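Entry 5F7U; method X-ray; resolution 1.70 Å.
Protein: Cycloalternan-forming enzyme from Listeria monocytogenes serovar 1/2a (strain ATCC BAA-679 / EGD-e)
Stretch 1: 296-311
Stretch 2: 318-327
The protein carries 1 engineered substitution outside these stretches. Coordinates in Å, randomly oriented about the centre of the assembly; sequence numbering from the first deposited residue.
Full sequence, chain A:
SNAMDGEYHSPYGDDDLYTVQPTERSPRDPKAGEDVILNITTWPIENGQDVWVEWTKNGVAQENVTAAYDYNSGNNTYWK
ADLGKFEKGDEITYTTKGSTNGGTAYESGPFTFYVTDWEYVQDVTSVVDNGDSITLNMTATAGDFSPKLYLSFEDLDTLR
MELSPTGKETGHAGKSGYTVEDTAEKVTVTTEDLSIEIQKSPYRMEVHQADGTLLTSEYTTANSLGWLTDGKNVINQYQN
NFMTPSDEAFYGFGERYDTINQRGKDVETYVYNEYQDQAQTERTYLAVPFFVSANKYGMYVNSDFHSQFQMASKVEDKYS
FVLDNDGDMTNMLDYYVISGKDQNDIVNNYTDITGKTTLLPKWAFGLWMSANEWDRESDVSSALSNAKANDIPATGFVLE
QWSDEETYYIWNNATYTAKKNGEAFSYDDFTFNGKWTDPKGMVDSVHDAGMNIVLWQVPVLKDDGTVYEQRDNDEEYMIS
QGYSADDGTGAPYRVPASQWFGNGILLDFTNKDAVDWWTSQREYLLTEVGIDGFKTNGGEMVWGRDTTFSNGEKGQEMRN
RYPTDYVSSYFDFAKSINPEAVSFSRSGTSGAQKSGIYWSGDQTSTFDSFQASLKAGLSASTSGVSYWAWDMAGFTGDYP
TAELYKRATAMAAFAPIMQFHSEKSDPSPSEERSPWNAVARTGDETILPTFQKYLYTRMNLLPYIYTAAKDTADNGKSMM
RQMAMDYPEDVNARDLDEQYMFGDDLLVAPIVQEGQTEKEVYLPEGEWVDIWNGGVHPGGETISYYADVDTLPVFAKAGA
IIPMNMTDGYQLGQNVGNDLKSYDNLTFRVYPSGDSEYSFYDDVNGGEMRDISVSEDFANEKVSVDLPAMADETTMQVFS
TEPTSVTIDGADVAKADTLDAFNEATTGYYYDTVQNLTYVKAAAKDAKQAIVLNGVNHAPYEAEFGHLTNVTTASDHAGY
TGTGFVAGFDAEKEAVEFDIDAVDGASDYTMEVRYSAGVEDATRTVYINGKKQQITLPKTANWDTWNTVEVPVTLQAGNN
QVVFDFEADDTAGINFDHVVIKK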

# COMPACT_ATOMS: atom_id res chain seq x y z
N LYS A 296 -10.53 -0.91 16.27
CA LYS A 296 -11.53 -1.67 15.47
C LYS A 296 -12.59 -0.78 14.81
O LYS A 296 -13.78 -1.14 14.75
CB LYS A 296 -12.18 -2.79 16.29
CG LYS A 296 -11.18 -3.78 16.87
CD LYS A 296 -11.90 -4.97 17.47
CE LYS A 296 -10.87 -5.91 18.06
NZ LYS A 296 -11.50 -7.11 18.67
N TYR A 297 -12.16 0.37 14.30
CA TYR A 297 -13.02 1.17 13.45
C TYR A 297 -12.14 1.91 12.44
O TYR A 297 -10.94 2.09 12.66
CB TYR A 297 -13.90 2.15 14.27
CG TYR A 297 -13.06 3.25 14.90
CD1 TYR A 297 -12.43 3.03 16.13
CD2 TYR A 297 -12.86 4.46 14.25
CE1 TYR A 297 -11.62 4.00 16.70
CE2 TYR A 297 -12.04 5.45 14.81
CZ TYR A 297 -11.44 5.21 16.04
OH TYR A 297 -10.63 6.15 16.59
N GLY A 298 -12.77 2.34 11.35
CA GLY A 298 -12.18 3.29 10.42
C GLY A 298 -12.98 4.57 10.42
O GLY A 298 -14.15 4.59 10.81
N MET A 299 -12.34 5.66 9.99
CA MET A 299 -13.06 6.94 9.83
C MET A 299 -12.69 7.48 8.47
O MET A 299 -11.52 7.58 8.16
CB MET A 299 -12.66 7.96 10.90
CG MET A 299 -13.41 9.30 10.79
SD MET A 299 -13.12 10.40 12.21
CE MET A 299 -14.00 9.53 13.51
N TYR A 300 -13.71 7.84 7.69
CA TYR A 300 -13.51 8.39 6.35
C TYR A 300 -14.23 9.72 6.26
O TYR A 300 -15.44 9.77 6.45
CB TYR A 300 -14.03 7.40 5.29
CG TYR A 300 -14.05 7.98 3.88
CD1 TYR A 300 -12.91 8.61 3.35
CD2 TYR A 300 -15.21 7.93 3.09
CE1 TYR A 300 -12.92 9.15 2.06
CE2 TYR A 300 -15.23 8.47 1.80
CZ TYR A 300 -14.08 9.07 1.31
OH TYR A 300 -14.07 9.61 0.04
N VAL A 301 -13.48 10.79 5.97
CA VAL A 301 -14.11 12.11 5.79
C VAL A 301 -14.28 12.25 4.28
O VAL A 301 -13.29 12.32 3.54
CB VAL A 301 -13.27 13.26 6.40
CG1 VAL A 301 -13.89 14.64 6.10
CG2 VAL A 301 -13.15 13.08 7.90
N ASN A 302 -15.54 12.26 3.85
CA ASN A 302 -15.90 12.22 2.44
C ASN A 302 -15.87 13.61 1.83
O ASN A 302 -16.90 14.30 1.77
CB ASN A 302 -17.29 11.57 2.26
CG ASN A 302 -17.69 11.46 0.79
OD1 ASN A 302 -16.84 11.46 -0.10
ND2 ASN A 302 -19.00 11.41 0.54
N SER A 303 -14.68 14.04 1.44
CA SER A 303 -14.49 15.33 0.77
C SER A 303 -13.14 15.35 0.10
O SER A 303 -12.18 14.81 0.64
CB SER A 303 -14.50 16.47 1.79
OG SER A 303 -14.37 17.73 1.13
N ASP A 304 -13.07 16.01 -1.05
CA ASP A 304 -11.80 16.20 -1.73
C ASP A 304 -11.05 17.44 -1.26
O ASP A 304 -9.89 17.61 -1.62
CB ASP A 304 -12.02 16.26 -3.25
CG ASP A 304 -12.42 14.91 -3.83
OD1 ASP A 304 -12.02 13.89 -3.24
OD2 ASP A 304 -13.12 14.90 -4.86
N PHE A 305 -11.69 18.30 -0.44
CA PHE A 305 -10.96 19.46 0.11
C PHE A 305 -9.83 18.99 1.03
O PHE A 305 -9.89 17.90 1.59
CB PHE A 305 -11.90 20.37 0.91
CG PHE A 305 -12.84 21.19 0.06
CD1 PHE A 305 -12.41 22.36 -0.57
CD2 PHE A 305 -14.18 20.83 -0.06
CE1 PHE A 305 -13.29 23.12 -1.34
CE2 PHE A 305 -15.07 21.60 -0.81
CZ PHE A 305 -14.63 22.74 -1.47
N HIS A 306 -8.80 19.82 1.15
CA HIS A 306 -7.75 19.57 2.14
C HIS A 306 -8.34 19.42 3.55
O HIS A 306 -9.23 20.18 3.96
CB HIS A 306 -6.74 20.71 2.12
CG HIS A 306 -5.88 20.77 3.34
ND1 HIS A 306 -6.05 21.73 4.32
CD2 HIS A 306 -4.86 19.98 3.76
CE1 HIS A 306 -5.16 21.53 5.28
NE2 HIS A 306 -4.43 20.48 4.96
N SER A 307 -7.85 18.42 4.28
CA SER A 307 -8.17 18.26 5.69
C SER A 307 -6.86 18.05 6.47
O SER A 307 -5.82 17.61 5.90
CB SER A 307 -9.12 17.07 5.92
OG SER A 307 -8.62 15.87 5.33
N GLN A 308 -6.90 18.41 7.74
CA GLN A 308 -5.83 18.10 8.68
C GLN A 308 -6.36 17.21 9.79
O GLN A 308 -7.35 17.55 10.44
CB GLN A 308 -5.23 19.39 9.26
CG GLN A 308 -3.99 19.16 10.13
CD GLN A 308 -3.56 20.42 10.84
OE1 GLN A 308 -4.25 20.93 11.70
NE2 GLN A 308 -2.40 20.93 10.47
N PHE A 309 -5.70 16.06 9.98
CA PHE A 309 -6.03 15.14 11.07
C PHE A 309 -5.02 15.34 12.19
O PHE A 309 -3.82 15.08 12.02
CB PHE A 309 -5.98 13.68 10.56
CG PHE A 309 -7.15 13.30 9.70
CD1 PHE A 309 -7.16 13.55 8.31
CD2 PHE A 309 -8.24 12.65 10.26
CE1 PHE A 309 -8.27 13.20 7.52
CE2 PHE A 309 -9.35 12.27 9.47
CZ PHE A 309 -9.36 12.55 8.10
N GLN A 310 -5.51 15.82 13.32
CA GLN A 310 -4.68 16.10 14.47
C GLN A 310 -4.76 14.89 15.41
O GLN A 310 -5.70 14.77 16.19
CB GLN A 310 -5.19 17.37 15.16
CG GLN A 310 -5.14 18.58 14.24
CD GLN A 310 -5.79 19.81 14.84
OE1 GLN A 310 -6.33 19.77 15.94
NE2 GLN A 310 -5.74 20.91 14.11
N MET A 311 -3.75 14.01 15.34
CA MET A 311 -3.91 12.71 15.99
C MET A 311 -3.21 12.70 17.35
O MET A 311 -2.06 12.24 17.47
CB MET A 311 -3.44 11.56 15.07
CG MET A 311 -4.08 11.59 13.67
SD MET A 311 -5.90 11.69 13.66
CE MET A 311 -6.33 10.08 14.32
N LYS A 318 -6.92 13.57 22.66
CA LYS A 318 -7.86 14.10 21.67
C LYS A 318 -7.36 13.87 20.25
O LYS A 318 -6.19 14.14 19.96
CB LYS A 318 -8.04 15.61 21.88
CG LYS A 318 -9.09 16.27 20.97
CD LYS A 318 -9.13 17.78 21.12
CE LYS A 318 -9.63 18.19 22.49
NZ LYS A 318 -10.02 19.63 22.53
N TYR A 319 -8.22 13.37 19.38
CA TYR A 319 -7.95 13.51 17.93
C TYR A 319 -9.03 14.30 17.23
O TYR A 319 -10.19 14.30 17.64
CB TYR A 319 -7.62 12.19 17.21
CG TYR A 319 -8.80 11.29 16.91
CD1 TYR A 319 -9.55 11.44 15.73
CD2 TYR A 319 -9.16 10.28 17.80
CE1 TYR A 319 -10.63 10.58 15.45
CE2 TYR A 319 -10.22 9.40 17.53
CZ TYR A 319 -10.95 9.56 16.35
OH TYR A 319 -12.01 8.71 16.10
N SER A 320 -8.64 14.98 16.15
CA SER A 320 -9.55 15.93 15.51
C SER A 320 -9.35 15.89 14.02
O SER A 320 -8.26 15.55 13.56
CB SER A 320 -9.27 17.35 15.99
OG SER A 320 -9.24 17.43 17.41
N PHE A 321 -10.40 16.22 13.27
CA PHE A 321 -10.19 16.60 11.88
C PHE A 321 -10.66 18.01 11.66
O PHE A 321 -11.61 18.46 12.28
CB PHE A 321 -10.79 15.60 10.86
CG PHE A 321 -12.29 15.47 10.91
CD1 PHE A 321 -13.12 16.45 10.35
CD2 PHE A 321 -12.88 14.33 11.46
CE1 PHE A 321 -14.50 16.32 10.38
CE2 PHE A 321 -14.27 14.17 11.48
CZ PHE A 321 -15.08 15.18 10.95
N VAL A 322 -9.95 18.72 10.79
CA VAL A 322 -10.34 20.07 10.40
C VAL A 322 -10.39 20.01 8.89
O VAL A 322 -9.38 19.74 8.24
CB VAL A 322 -9.35 21.14 10.88
CG1 VAL A 322 -9.84 22.53 10.46
CG2 VAL A 322 -9.22 21.10 12.40
N LEU A 323 -11.58 20.22 8.34
CA LEU A 323 -11.82 20.06 6.91
C LEU A 323 -12.09 21.42 6.30
O LEU A 323 -12.95 22.16 6.79
CB LEU A 323 -13.04 19.14 6.67
CG LEU A 323 -13.52 19.00 5.22
CD1 LEU A 323 -12.51 18.32 4.30
CD2 LEU A 323 -14.85 18.26 5.16
N ASP A 324 -11.37 21.74 5.22
CA ASP A 324 -11.58 23.00 4.50
C ASP A 324 -12.84 22.97 3.64
O ASP A 324 -13.36 21.90 3.30
CB ASP A 324 -10.35 23.32 3.62
CG ASP A 324 -9.08 23.57 4.44
OD1 ASP A 324 -9.12 23.71 5.69
OD2 ASP A 324 -8.01 23.66 3.81
N ASN A 325 -13.34 24.15 3.31
CA ASN A 325 -14.46 24.31 2.40
C ASN A 325 -14.21 25.56 1.56
O ASN A 325 -13.42 26.40 1.95
CB ASN A 325 -15.74 24.46 3.20
CG ASN A 325 -16.99 24.31 2.34
OD1 ASN A 325 -17.08 23.38 1.53
ND2 ASN A 325 -17.94 25.23 2.49
N ASP A 326 -14.88 25.67 0.41
CA ASP A 326 -14.68 26.82 -0.47
C ASP A 326 -15.56 28.02 -0.09
O ASP A 326 -15.60 29.00 -0.81
CB ASP A 326 -14.93 26.41 -1.92
CG ASP A 326 -16.35 25.93 -2.17
OD1 ASP A 326 -17.12 25.68 -1.22
OD2 ASP A 326 -16.71 25.77 -3.35
N GLY A 327 -16.28 27.92 1.03
CA GLY A 327 -17.18 28.98 1.46
C GLY A 327 -18.65 28.67 1.22
O GLY A 327 -19.52 29.27 1.86
O HOH W 1 -6.71 18.19 18.24

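A paired polar contact, side chain and backbone together, lies just before strand 307-311. His306 and Asp324 are joined twice: His306 ND1 donates to Asp324 OD2 at 2.8 Å with an N-H...acceptor angle of 165°, and Asp324 N donates to His306 O at 2.9 Å and 167°. The carboxylate oxygen lies near the plane of the imidazole at its edge, where a ring nitrogen can donate directly. Histidine in the t rotamer and aspartate in the m rotamer thus add a side-chain link to a backbone one at the same pair.

From there the strands run antiparallel, their axes at 174° and 4.6 Å apart at closest approach. Two reciprocal backbone pairs follow. Gln308 N reaches Val322 O at 2.9 Å and Val322 N reaches Gln308 O at 2.9 Å; Gln310 N reaches Ser320 O at 2.8 Å and Ser320 N reaches Gln310 O at 2.9 Å, with angles from 146° to 165°. The alternate pairs, Ser307 with Leu323, Phe309 with Phe321 and Met311 with Tyr319, lack such bonds, but their alpha carbons approach the same carbonyls: Tyr319 CA lies 3.1 Å from Gln310 O, and Ser307 CA 3.2 Å from Val322 O.

The sheet face bearing Gln308, Gln310, Ser320 and Val322 is largely polar. Gln310 NE2 donates to Gln308 OE1 at 2.8 Å and 172°, tying neighbours along one strand, while a water donates to Gln310 OE1 and to Ser320 OG, each 2.8 Å from its oxygen, and so bridges the strands. Both ends of the Gln310 amide are therefore used. Val322 supplies an apolar surface beside it, its CG2 3.9 Å from Gln310 NE2.

The other face, with Ser307, Phe309, Met311, Tyr319, Phe321 and Leu323, is buried. Strand 297-301 packs here, its axis 10.2 Å from that of strand 318-327 at closest approach and inclined by only 18°, a separation spanned by side chains. Tyr297, Met299 and Val301 all point toward the second stretch, whereas Gly298 and Tyr300 make no contact with it. Val301 CG2 sits 3.8 Å from the centroid of the Phe321 ring, 11° off its normal, so a methyl lies over the aromatic face in a CH-pi contact; Val301 CG1 meets Leu323 CD2 at 3.9 Å. The flexible thioether of Met299 reaches two rings: Met299 SD approaches the Phe321 edge, 4.0 Å from CD2, and Met299 CE lies 3.4 Å from Tyr319 OH. Tyr297 OH and Tyr319 OH are 2.9 Å apart, which places two polar tips together within a mostly apolar layer.

Met311 CE packs 3.8 Å from Tyr319 CD1, and Phe321 CB lies over one face of the Phe309 ring, 3.9 Å from CE2. At the far end, the Phe305 ring receives Asn325 CA over its face, 4.0 Å from the centroid and 4° off the normal. Phe305 CB and Ser303 CB also enclose Leu323 CD1, at 4.0 and 3.7 Å. Altogether the stretches bury 1007 Å², both sides summed, with Tyr319 contributing the largest share, 118 Å².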